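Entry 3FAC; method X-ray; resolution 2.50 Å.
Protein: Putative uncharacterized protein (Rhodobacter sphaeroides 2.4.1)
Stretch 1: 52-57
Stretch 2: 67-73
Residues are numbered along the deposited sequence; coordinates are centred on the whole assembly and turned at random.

Stretch 1 (52-57) AENLTL
Stretch 2, residues 67-73: HWFCRTC

How does the approach to the strand make contact? Ala52 stays out of reach, and Glu53 barely touches. Asn54 (phi/psi -101/6) bonds twice: Arg71 N donates to Asn54 O at 2.9 Å, nearly straight at 175°, and Thr72 OG1 donates to Asn54 OD1 at 3.1 Å. The t rotamer of Asn54 (chi1 -160°) brings its amide toward residues 71-73, which have helical phi/psi without the regular bonds.

What sets the register? Strands 55-57 and 67-70 run antiparallel, at 149°, pairing Leu55 with Cys70, Thr56 with Phe69 and Leu57 with Trp68 (CA to CA 4.5, 5.2 and 4.7 Å). Of these three pairs, only Thr56 and Phe69 are hydrogen-bonded: Thr56 N to Phe69 O is 2.7 Å, and Phe69 N to Thr56 O is 3.0 Å.

Which side chains share a face? Leu55 (m, t) lies on the face of Cys70, Leu57 and Trp68, with Leu55 CD2 3.5 Å from Cys70 N. On the other face, Thr56 (m) sets CB over the Phe69 ring (p, chi2 80°), 3.6 Å from the centroid, a CH-pi contact.

How does Leu57 finish the pairing? Its t, p rotamer places CD1 over the six-membered ring of Trp68 (m, chi2 84°), 3.8 Å from the centroid and 8° off the normal, so methyl hydrogens meet pi electrons.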

ATOM      1  N   ALA A  52     -12.307  -7.808   1.924  1.00 26.03           N
ATOM      2  CA  ALA A  52     -11.955  -7.414   3.285  1.00 27.07           C
ATOM      3  C   ALA A  52     -11.694  -8.638   4.163  1.00 27.26           C
ATOM      4  O   ALA A  52     -10.857  -8.598   5.061  1.00 28.26           O
ATOM      5  CB  ALA A  52     -13.068  -6.566   3.886  1.00 27.08           C
ATOM      6  N   GLU A  53     -12.403  -9.729   3.892  1.00 27.22           N
ATOM      7  CA  GLU A  53     -12.247 -10.954   4.667  1.00 26.30           C
ATOM      8  C   GLU A  53     -11.022 -11.769   4.260  1.00 26.01           C
ATOM      9  O   GLU A  53     -10.626 -12.695   4.968  1.00 25.11           O
ATOM     10  CB  GLU A  53     -13.487 -11.838   4.516  1.00 27.33           C
ATOM     11  CG  GLU A  53     -13.578 -12.542   3.167  1.00 29.38           C
ATOM     12  CD  GLU A  53     -14.292 -11.721   2.108  1.00 29.40           C
ATOM     13  OE1 GLU A  53     -14.208 -10.472   2.148  1.00 29.77           O
ATOM     14  OE2 GLU A  53     -14.928 -12.335   1.224  1.00 28.21           O
ATOM     15  N   ASN A  54     -10.426 -11.426   3.122  1.00 25.11           N
ATOM     16  CA  ASN A  54      -9.265 -12.153   2.619  1.00 22.29           C
ATOM     17  C   ASN A  54      -7.949 -11.432   2.891  1.00 21.64           C
ATOM     18  O   ASN A  54      -6.890 -11.866   2.440  1.00 20.86           O
ATOM     19  CB  ASN A  54      -9.431 -12.402   1.118  1.00 20.78           C
ATOM     20  CG  ASN A  54      -8.552 -13.524   0.610  1.00 21.21           C
ATOM     21  OD1 ASN A  54      -7.446 -13.296   0.122  1.00 24.05           O
ATOM     22  ND2 ASN A  54      -9.041 -14.753   0.731  1.00 22.41           N
ATOM     23  N   LEU A  55      -8.017 -10.331   3.634  1.00 19.46           N
ATOM     24  CA  LEU A  55      -6.820  -9.569   3.965  1.00 17.04           C
ATOM     25  C   LEU A  55      -6.262  -9.930   5.332  1.00 16.06           C
ATOM     26  O   LEU A  55      -7.007 -10.229   6.260  1.00 15.04           O
ATOM     27  CB  LEU A  55      -7.111  -8.069   3.926  1.00 16.47           C
ATOM     28  CG  LEU A  55      -7.058  -7.383   2.559  1.00 19.45           C
ATOM     29  CD1 LEU A  55      -7.439  -5.914   2.726  1.00 17.25           C
ATOM     30  CD2 LEU A  55      -5.653  -7.512   1.959  1.00 17.34           C
ATOM     31  N   THR A  56      -4.938  -9.903   5.450  1.00 15.36           N
ATOM     32  CA  THR A  56      -4.282 -10.209   6.712  1.00 14.41           C
ATOM     33  C   THR A  56      -3.674  -8.952   7.314  1.00 15.43           C
ATOM     34  O   THR A  56      -3.085  -8.126   6.614  1.00 17.96           O
ATOM     35  CB  THR A  56      -3.178 -11.259   6.539  1.00 12.80           C
ATOM     36  OG1 THR A  56      -3.760 -12.488   6.082  1.00 13.30           O
ATOM     37  CG2 THR A  56      -2.470 -11.501   7.870  1.00  7.45           C
ATOM     38  N   LEU A  57      -3.827  -8.813   8.623  1.00 15.73           N
ATOM     39  CA  LEU A  57      -3.308  -7.661   9.339  1.00 15.61           C
ATOM     40  C   LEU A  57      -2.012  -8.016  10.047  1.00 15.79           C
ATOM     41  O   LEU A  57      -1.918  -9.045  10.717  1.00 16.62           O
ATOM     42  CB  LEU A  57      -4.338  -7.183  10.364  1.00 16.02           C
ATOM     43  CG  LEU A  57      -3.872  -6.159  11.396  1.00 17.31           C
ATOM     44  CD1 LEU A  57      -3.464  -4.859  10.704  1.00 17.18           C
ATOM     45  CD2 LEU A  57      -4.994  -5.915  12.382  1.00 14.88           C
ATOM     46  N   HIS A  67      -0.377  -2.961   8.706  1.00 22.34           N
ATOM     47  CA  HIS A  67      -0.017  -3.467   7.392  1.00 19.13           C
ATOM     48  C   HIS A  67      -0.987  -4.563   6.958  1.00 18.21           C
ATOM     49  O   HIS A  67      -1.245  -5.496   7.711  1.00 18.34           O
ATOM     50  CB  HIS A  67       1.410  -4.018   7.439  1.00 16.51           C
ATOM     51  CG  HIS A  67       2.389  -3.099   8.104  1.00 16.52           C
ATOM     52  ND1 HIS A  67       2.667  -1.837   7.629  1.00 18.20           N
ATOM     53  CD2 HIS A  67       3.157  -3.263   9.208  1.00 16.12           C
ATOM     54  CE1 HIS A  67       3.566  -1.262   8.410  1.00 14.83           C
ATOM     55  NE2 HIS A  67       3.880  -2.107   9.375  1.00 14.26           N
ATOM     56  N   TRP A  68      -1.530  -4.452   5.749  1.00 17.50           N
ATOM     57  CA  TRP A  68      -2.455  -5.466   5.253  1.00 16.04           C
ATOM     58  C   TRP A  68      -1.904  -6.125   3.999  1.00 15.98           C
ATOM     59  O   TRP A  68      -1.208  -5.488   3.207  1.00 15.79           O
ATOM     60  CB  TRP A  68      -3.817  -4.859   4.917  1.00 17.53           C
ATOM     61  CG  TRP A  68      -4.348  -3.927   5.947  1.00 22.09           C
ATOM     62  CD1 TRP A  68      -4.049  -2.602   6.082  1.00 23.37           C
ATOM     63  CD2 TRP A  68      -5.256  -4.244   7.004  1.00 21.84           C
ATOM     64  NE1 TRP A  68      -4.715  -2.074   7.158  1.00 24.32           N
ATOM     65  CE2 TRP A  68      -5.463  -3.061   7.745  1.00 24.36           C
ATOM     66  CE3 TRP A  68      -5.915  -5.415   7.401  1.00 23.28           C
ATOM     67  CZ2 TRP A  68      -6.305  -3.013   8.865  1.00 25.11           C
ATOM     68  CZ3 TRP A  68      -6.756  -5.368   8.518  1.00 24.69           C
ATOM     69  CH2 TRP A  68      -6.941  -4.174   9.235  1.00 24.85           C
ATOM     70  N   PHE A  69      -2.212  -7.406   3.828  1.00 15.28           N
ATOM     71  CA  PHE A  69      -1.775  -8.147   2.652  1.00 15.04           C
ATOM     72  C   PHE A  69      -2.753  -9.281   2.379  1.00 14.90           C
ATOM     73  O   PHE A  69      -3.326  -9.857   3.304  1.00 13.87           O
ATOM     74  CB  PHE A  69      -0.345  -8.678   2.844  1.00 14.64           C
ATOM     75  CG  PHE A  69      -0.232  -9.824   3.812  1.00 13.94           C
ATOM     76  CD1 PHE A  69      -0.556 -11.122   3.423  1.00 14.13           C
ATOM     77  CD2 PHE A  69       0.227  -9.610   5.108  1.00 15.44           C
ATOM     78  CE1 PHE A  69      -0.423 -12.189   4.304  1.00 12.49           C
ATOM     79  CE2 PHE A  69       0.363 -10.673   6.000  1.00 14.97           C
ATOM     80  CZ  PHE A  69       0.037 -11.966   5.596  1.00 14.86           C
ATOM     81  N   CYS A  70      -2.961  -9.575   1.102  1.00 14.96           N
ATOM     82  CA  CYS A  70      -3.874 -10.631   0.683  1.00 15.47           C
ATOM     83  C   CYS A  70      -3.383 -12.005   1.144  1.00 16.00           C
ATOM     84  O   CYS A  70      -2.260 -12.394   0.849  1.00 16.91           O
ATOM     85  CB  CYS A  70      -4.008 -10.602  -0.838  1.00 14.99           C
ATOM     86  SG  CYS A  70      -5.106 -11.858  -1.504  1.00 10.87           S
ATOM     87  N   ARG A  71      -4.229 -12.742   1.859  1.00 16.75           N
ATOM     88  CA  ARG A  71      -3.850 -14.063   2.373  1.00 17.14           C
ATOM     89  C   ARG A  71      -3.630 -15.110   1.282  1.00 15.70           C
ATOM     90  O   ARG A  71      -2.977 -16.127   1.516  1.00 15.75           O
ATOM     91  CB  ARG A  71      -4.913 -14.578   3.355  1.00 18.08           C
ATOM     92  CG  ARG A  71      -6.247 -14.905   2.701  1.00 22.96           C
ATOM     93  CD  ARG A  71      -7.382 -15.031   3.715  1.00 24.10           C
ATOM     94  NE  ARG A  71      -7.219 -16.175   4.607  1.00 29.00           N
ATOM     95  CZ  ARG A  71      -7.330 -17.449   4.236  1.00 31.18           C
ATOM     96  NH1 ARG A  71      -7.609 -17.762   2.975  1.00 32.07           N
ATOM     97  NH2 ARG A  71      -7.158 -18.417   5.130  1.00 32.52           N
ATOM     98  N   THR A  72      -4.165 -14.860   0.091  1.00 13.71           N
ATOM     99  CA  THR A  72      -4.039 -15.811  -1.006  1.00 11.88           C
ATOM    100  C   THR A  72      -2.791 -15.613  -1.857  1.00 12.00           C
ATOM    101  O   THR A  72      -1.981 -16.533  -1.994  1.00 10.36           O
ATOM    102  CB  THR A  72      -5.282 -15.764  -1.924  1.00 11.14           C
ATOM    103  OG1 THR A  72      -6.458 -15.970  -1.137  1.00 12.26           O
ATOM    104  CG2 THR A  72      -5.214 -16.853  -2.979  1.00  7.27           C
ATOM    105  N   CYS A  73      -2.637 -14.424  -2.435  1.00 11.08           N
ATOM    106  CA  CYS A  73      -1.484 -14.148  -3.279  1.00  9.96           C
ATOM    107  C   CYS A  73      -0.331 -13.495  -2.511  1.00  9.59           C
ATOM    108  O   CYS A  73       0.770 -13.321  -3.043  1.00  8.84           O
ATOM    109  CB  CYS A  73      -1.907 -13.282  -4.474  1.00 10.59           C
ATOM    110  SG  CYS A  73      -2.845 -11.792  -4.060  1.00 12.08           S
TER